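PDB 5JVK: T9SS C-terminal target domain-containing protein from Bacteroides cellulosilyticus, which probably hydrolyses O-glycosidic bonds in carbohydrates as a family 39 glycoside hydrolase. Local coordinates for residues Q157-S162 and N213-W218; A207-G212 and K245-D250. One frame throughout, in Å; residues are numbered along the deposited sequence.

Overall arrangement
Both contacts lie in the eight-stranded parallel (beta/alpha)8 barrel, their centres about 12 Å apart, and join its outer helices to one another and to the loops that enter the strands. Along the chain their segments alternate: 157-162, 207-212, 213-218, 245-250. Interaction 1 sets helix 153-164 against the loop entering strand 217-220; interaction 2 brings together the C-terminal ends of helices 194-211 and 229-247. Residues 207-212 run directly into 213-218, and Asn213 probably hydrogen-bonds to Asn248 and Asp250, tying the two together. Both therefore belong to the barrel end where strands begin, opposite the end where glycoside hydrolases of this fold carry their catalytic residues.

Interaction 1: Q157-S162 and N213-W218; sequences QFVSAS and NRVTEW
With CG1 of Val159 anti to the backbone N (chi1 174°), that methyl meets Arg214 and CG2 is left for Val215, while Arg214 bends at chi3 (74°), bringing its guanidinium back over the valine. CG1 of Val159 lies against one face of that flat group, 3.6 Å from Arg214 NH2 and nearly as close to NE and CZ. An aliphatic methyl suits this place because it can pack on the poorly solvated face of the guanidinium while its N-H groups stay accessible to polar partners; NH2 forms a salt bridge with Glu163, one turn beyond Ser160 on the same helix, so the arginine spans from its loop onto the helix surface. The second branch makes a purely apolar contact: Val159 CG2 meets Val215 CG2 at 3.9 Å, the two side chains crossing at about a right angle. Val215 is in turn branched the right way to serve two neighbours, since its CG1 sits 3.4 Å above the Trp218 ring plane, offset toward the rim. A weak bond from Trp218 NE1 to Val215 O (3.0 Å) accompanies this packing. Val159 also touches Met211 of helix 194-211 and Val215 touches Ile171 of strand 168-174, so the contact lies in the layer between helix 153-164, helix 194-211 and the barrel strands.

Interaction 2: A207-G212 and K245-D250; sequences AVKEMG and KKVNPD
Asn248 and Val208 meet where helices 194-211 and 229-247, neighbours on the outside of the (beta/alpha)8 barrel, come to their ends. The asparagine can be followed outward. Its CB rests against Val208 CG1 at 3.4 Å, the beta-branched valine offering a methyl to the buried base of a polar side chain. CG stands trans to the backbone N (chi1 -169°), which extends the amide to the end of helix 194-211. On one branch OD1 accepts from Asp250 N at 3.1 Å, the donor nitrogen lying 32° out of the carbonyl plane; this is an Asx turn, which shapes the chain around Pro249 just past the helix. On the other branch ND2 comes close to Gly212 O, but the angle is too poor for a hydrogen bond, and its real partner is Asn213 OD1. An amide suits the site because one end can accept and the other donate. A leucine in its place would probably leave Asp250 N and Asn213 OD1 without these mates and free the turn to shift. Gly212 is the first residue to leave the helix, with a positive phi, which glycine adopts readily. Farther out, Val247 puts CG1 against Lys209 CB at 3.4 Å, the two side chains crossing at about a right angle; here only the aliphatic root of the lysine takes part, as suits a pair of residues at the protein surface. Within 245-250, Lys245 curls forward over the turn: besides its salt bridge to Asp283 and a hydrogen bond to Ile251 O, its NZ donates to Pro249 O at 2.9 Å, from 38° above the carbonyl plane.

Interaction 1: Q157-S162 and N213-W218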
loop_
_atom_site.group_PDB
_atom_site.type_symbol
_atom_site.label_atom_id
_atom_site.label_comp_id
_atom_site.label_asym_id
_atom_site.label_seq_id
_atom_site.Cartn_x
_atom_site.Cartn_y
_atom_site.Cartn_z
ATOM N N GLN A 157 -1.182 20.673 -0.230
ATOM C CA GLN A 157 0.126 20.015 -0.085
ATOM C C GLN A 157 0.110 18.567 -0.588
ATOM O O GLN A 157 0.985 18.172 -1.367
ATOM C CB GLN A 157 0.605 20.054 1.377
ATOM C CG GLN A 157 1.046 21.430 1.859
ATOM C CD GLN A 157 1.461 21.435 3.324
ATOM O OE1 GLN A 157 0.628 21.267 4.216
ATOM N NE2 GLN A 157 2.753 21.639 3.582
ATOM N N PHE A 158 -0.883 17.795 -0.138
ATOM C CA PHE A 158 -1.067 16.395 -0.569
ATOM C C PHE A 158 -1.244 16.261 -2.084
ATOM O O PHE A 158 -0.564 15.454 -2.721
ATOM C CB PHE A 158 -2.272 15.732 0.140
ATOM C CG PHE A 158 -1.900 14.930 1.359
ATOM C CD1 PHE A 158 -2.279 15.341 2.636
ATOM C CD2 PHE A 158 -1.174 13.750 1.231
ATOM C CE1 PHE A 158 -1.936 14.595 3.756
ATOM C CE2 PHE A 158 -0.828 13.002 2.346
ATOM C CZ PHE A 158 -1.208 13.425 3.611
ATOM N N VAL A 159 -2.146 17.064 -2.646
ATOM C CA VAL A 159 -2.521 16.950 -4.059
ATOM C C VAL A 159 -1.402 17.409 -5.004
ATOM O O VAL A 159 -1.144 16.748 -6.011
ATOM C CB VAL A 159 -3.851 17.688 -4.355
ATOM C CG1 VAL A 159 -4.173 17.687 -5.849
ATOM C CG2 VAL A 159 -4.992 17.036 -3.585
ATOM N N SER A 160 -0.740 18.521 -4.690
ATOM C CA SER A 160 0.361 19.015 -5.534
ATOM C C SER A 160 1.573 18.075 -5.490
ATOM O O SER A 160 2.187 17.809 -6.525
ATOM C CB SER A 160 0.768 20.443 -5.148
ATOM O OG SER A 160 1.521 20.468 -3.952
ATOM N N ALA A 161 1.897 17.573 -4.298
ATOM C CA ALA A 161 2.965 16.579 -4.129
ATOM C C ALA A 161 2.669 15.264 -4.859
ATOM O O ALA A 161 3.588 14.618 -5.361
ATOM C CB ALA A 161 3.224 16.315 -2.653
ATOM N N SER A 162 1.396 14.871 -4.911
ATOM C CA SER A 162 0.973 13.695 -5.680
ATOM C C SER A 162 1.164 13.897 -7.186
ATOM O O SER A 162 1.546 12.965 -7.896
ATOM C CB SER A 162 -0.500 13.353 -5.403
ATOM O OG SER A 162 -0.747 13.145 -4.025
ATOM N N ASN A 213 -10.852 17.565 -11.328
ATOM C CA ASN A 213 -10.286 16.270 -11.731
ATOM C C ASN A 213 -8.829 16.077 -11.280
ATOM O O ASN A 213 -8.153 15.150 -11.729
ATOM C CB ASN A 213 -10.448 16.071 -13.242
ATOM C CG ASN A 213 -11.904 15.893 -13.649
ATOM O OD1 ASN A 213 -12.823 16.194 -12.879
ATOM N ND2 ASN A 213 -12.124 15.395 -14.861
ATOM N N ARG A 214 -8.363 16.935 -10.373
ATOM C CA ARG A 214 -7.138 16.679 -9.616
ATOM C C ARG A 214 -7.352 15.531 -8.614
ATOM O O ARG A 214 -6.396 14.852 -8.233
ATOM C CB ARG A 214 -6.684 17.940 -8.875
ATOM C CG ARG A 214 -6.376 19.132 -9.777
ATOM C CD ARG A 214 -6.044 20.370 -8.955
ATOM N NE ARG A 214 -4.708 20.295 -8.361
ATOM C CZ ARG A 214 -4.246 21.094 -7.398
ATOM N NH1 ARG A 214 -4.996 22.067 -6.881
ATOM N NH2 ARG A 214 -3.007 20.918 -6.943
ATOM N N VAL A 215 -8.605 15.348 -8.184
ATOM C CA VAL A 215 -9.024 14.233 -7.331
ATOM C C VAL A 215 -10.288 13.602 -7.926
ATOM O O VAL A 215 -11.370 14.184 -7.851
ATOM C CB VAL A 215 -9.305 14.716 -5.889
ATOM C CG1 VAL A 215 -9.735 13.554 -4.998
ATOM C CG2 VAL A 215 -8.078 15.414 -5.310
ATOM N N THR A 216 -10.140 12.416 -8.517
ATOM C CA THR A 216 -11.250 11.696 -9.162
ATOM C C THR A 216 -11.869 10.578 -8.305
ATOM O O THR A 216 -12.850 9.961 -8.726
ATOM C CB THR A 216 -10.805 11.099 -10.516
ATOM O OG1 THR A 216 -9.580 10.376 -10.346
ATOM C CG2 THR A 216 -10.590 12.200 -11.539
ATOM N N GLU A 217 -11.306 10.323 -7.120
ATOM C CA GLU A 217 -11.808 9.286 -6.210
ATOM C C GLU A 217 -12.096 9.880 -4.833
ATOM O O GLU A 217 -11.178 10.344 -4.149
ATOM C CB GLU A 217 -10.796 8.141 -6.071
ATOM C CG GLU A 217 -10.641 7.268 -7.310
ATOM C CD GLU A 217 -9.740 7.878 -8.371
ATOM O OE1 GLU A 217 -8.607 8.284 -8.041
ATOM O OE2 GLU A 217 -10.165 7.951 -9.542
ATOM N N TRP A 218 -13.371 9.857 -4.438
ATOM C CA TRP A 218 -13.827 10.396 -3.159
ATOM C C TRP A 218 -14.573 9.316 -2.387
ATOM O O TRP A 218 -15.528 8.732 -2.903
ATOM C CB TRP A 218 -14.746 11.595 -3.386
ATOM C CG TRP A 218 -14.055 12.790 -3.972
ATOM C CD1 TRP A 218 -13.921 13.093 -5.297
ATOM C CD2 TRP A 218 -13.409 13.847 -3.251
ATOM N NE1 TRP A 218 -13.230 14.272 -5.446
ATOM C CE2 TRP A 218 -12.905 14.759 -4.207
ATOM C CE3 TRP A 218 -13.209 14.116 -1.888
ATOM C CZ2 TRP A 218 -12.207 15.922 -3.845
ATOM C CZ3 TRP A 218 -12.514 15.276 -1.527
ATOM C CH2 TRP A 218 -12.024 16.163 -2.504
#

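Interaction 2: A207-G212 and K245-D250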
loop_
_atom_site.group_PDB
_atom_site.type_symbol
_atom_site.label_atom_id
_atom_site.label_comp_id
_atom_site.label_asym_id
_atom_site.label_seq_id
_atom_site.Cartn_x
_atom_site.Cartn_y
_atom_site.Cartn_z
ATOM N N ALA A 207 -15.639 20.735 -1.853
ATOM C CA ALA A 207 -14.303 20.139 -1.975
ATOM C C ALA A 207 -14.050 19.532 -3.357
ATOM O O ALA A 207 -12.953 19.662 -3.901
ATOM C CB ALA A 207 -14.086 19.090 -0.893
ATOM N N VAL A 208 -15.075 18.887 -3.912
ATOM C CA VAL A 208 -14.994 18.263 -5.239
ATOM C C VAL A 208 -14.869 19.320 -6.346
ATOM O O VAL A 208 -14.062 19.158 -7.263
ATOM C CB VAL A 208 -16.206 17.329 -5.485
ATOM C CG1 VAL A 208 -16.246 16.829 -6.924
ATOM C CG2 VAL A 208 -16.169 16.148 -4.518
ATOM N N LYS A 209 -15.668 20.385 -6.247
ATOM C CA LYS A 209 -15.590 21.538 -7.162
ATOM C C LYS A 209 -14.184 22.137 -7.200
ATOM O O LYS A 209 -13.624 22.362 -8.274
ATOM C CB LYS A 209 -16.571 22.641 -6.733
ATOM C CG LYS A 209 -16.920 23.643 -7.825
ATOM C CD LYS A 209 -17.527 24.908 -7.233
ATOM C CE LYS A 209 -17.806 25.960 -8.296
ATOM N NZ LYS A 209 -18.989 25.620 -9.135
ATOM N N GLU A 210 -13.638 22.388 -6.010
ATOM C CA GLU A 210 -12.348 23.056 -5.835
ATOM C C GLU A 210 -11.211 22.275 -6.485
ATOM O O GLU A 210 -10.418 22.836 -7.241
ATOM C CB GLU A 210 -12.066 23.248 -4.337
ATOM C CG GLU A 210 -10.817 24.055 -3.989
ATOM C CD GLU A 210 -10.883 25.518 -4.401
ATOM O OE1 GLU A 210 -11.989 26.027 -4.698
ATOM O OE2 GLU A 210 -9.813 26.164 -4.416
ATOM N N MET A 211 -11.147 20.983 -6.178
ATOM C CA MET A 211 -10.120 20.097 -6.727
ATOM C C MET A 211 -10.369 19.766 -8.191
ATOM O O MET A 211 -9.431 19.734 -8.989
ATOM C CB MET A 211 -10.046 18.800 -5.915
ATOM C CG MET A 211 -9.581 18.996 -4.483
ATOM S SD MET A 211 -7.869 19.547 -4.435
ATOM C CE MET A 211 -7.718 20.072 -2.731
ATOM N N GLY A 212 -11.630 19.516 -8.536
ATOM C CA GLY A 212 -11.997 19.143 -9.894
ATOM C C GLY A 212 -11.525 17.734 -10.189
ATOM O O GLY A 212 -11.751 16.823 -9.385
ATOM N N LYS A 245 -22.163 14.645 -7.678
ATOM C CA LYS A 245 -22.027 14.287 -9.101
ATOM C C LYS A 245 -22.473 15.391 -10.069
ATOM O O LYS A 245 -21.985 15.457 -11.197
ATOM C CB LYS A 245 -22.782 12.989 -9.413
ATOM C CG LYS A 245 -22.197 11.750 -8.748
ATOM C CD LYS A 245 -20.929 11.249 -9.429
ATOM C CE LYS A 245 -21.232 10.465 -10.695
ATOM N NZ LYS A 245 -20.004 9.866 -11.285
ATOM N N LYS A 246 -23.401 16.242 -9.633
ATOM C CA LYS A 246 -23.811 17.419 -10.409
ATOM C C LYS A 246 -22.648 18.403 -10.564
ATOM O O LYS A 246 -22.474 19.003 -11.625
ATOM C CB LYS A 246 -25.004 18.112 -9.737
ATOM C CG LYS A 246 -25.770 19.077 -10.629
ATOM C CD LYS A 246 -27.132 19.411 -10.027
ATOM C CE LYS A 246 -28.033 20.149 -11.008
ATOM N NZ LYS A 246 -27.601 21.559 -11.224
ATOM N N VAL A 247 -21.858 18.543 -9.499
ATOM C CA VAL A 247 -20.687 19.430 -9.474
ATOM C C VAL A 247 -19.501 18.876 -10.282
ATOM O O VAL A 247 -18.770 19.645 -10.908
ATOM C CB VAL A 247 -20.265 19.726 -8.013
ATOM C CG1 VAL A 247 -18.939 20.471 -7.945
ATOM C CG2 VAL A 247 -21.357 20.525 -7.313
ATOM N N ASN A 248 -19.301 17.558 -10.244
ATOM C CA ASN A 248 -18.262 16.890 -11.039
ATOM C C ASN A 248 -18.749 15.486 -11.427
ATOM O O ASN A 248 -18.632 14.554 -10.632
ATOM C CB ASN A 248 -16.947 16.821 -10.247
ATOM C CG ASN A 248 -15.755 16.375 -11.091
ATOM O OD1 ASN A 248 -15.904 15.837 -12.191
ATOM N ND2 ASN A 248 -14.557 16.582 -10.559
ATOM N N PRO A 249 -19.305 15.331 -12.649
ATOM C CA PRO A 249 -19.755 14.004 -13.109
ATOM C C PRO A 249 -18.648 12.953 -13.270
ATOM O O PRO A 249 -18.940 11.757 -13.231
ATOM C CB PRO A 249 -20.391 14.298 -14.475
ATOM C CG PRO A 249 -20.734 15.744 -14.446
ATOM C CD PRO A 249 -19.676 16.392 -13.606
ATOM N N ASP A 250 -17.402 13.397 -13.446
ATOM C CA ASP A 250 -16.278 12.503 -13.754
ATOM C C ASP A 250 -15.671 11.753 -12.558
ATOM O O ASP A 250 -14.855 10.856 -12.767
ATOM C CB ASP A 250 -15.163 13.285 -14.474
ATOM C CG ASP A 250 -15.621 13.892 -15.799
ATOM O OD1 ASP A 250 -16.555 13.349 -16.436
ATOM O OD2 ASP A 250 -15.030 14.915 -16.208
#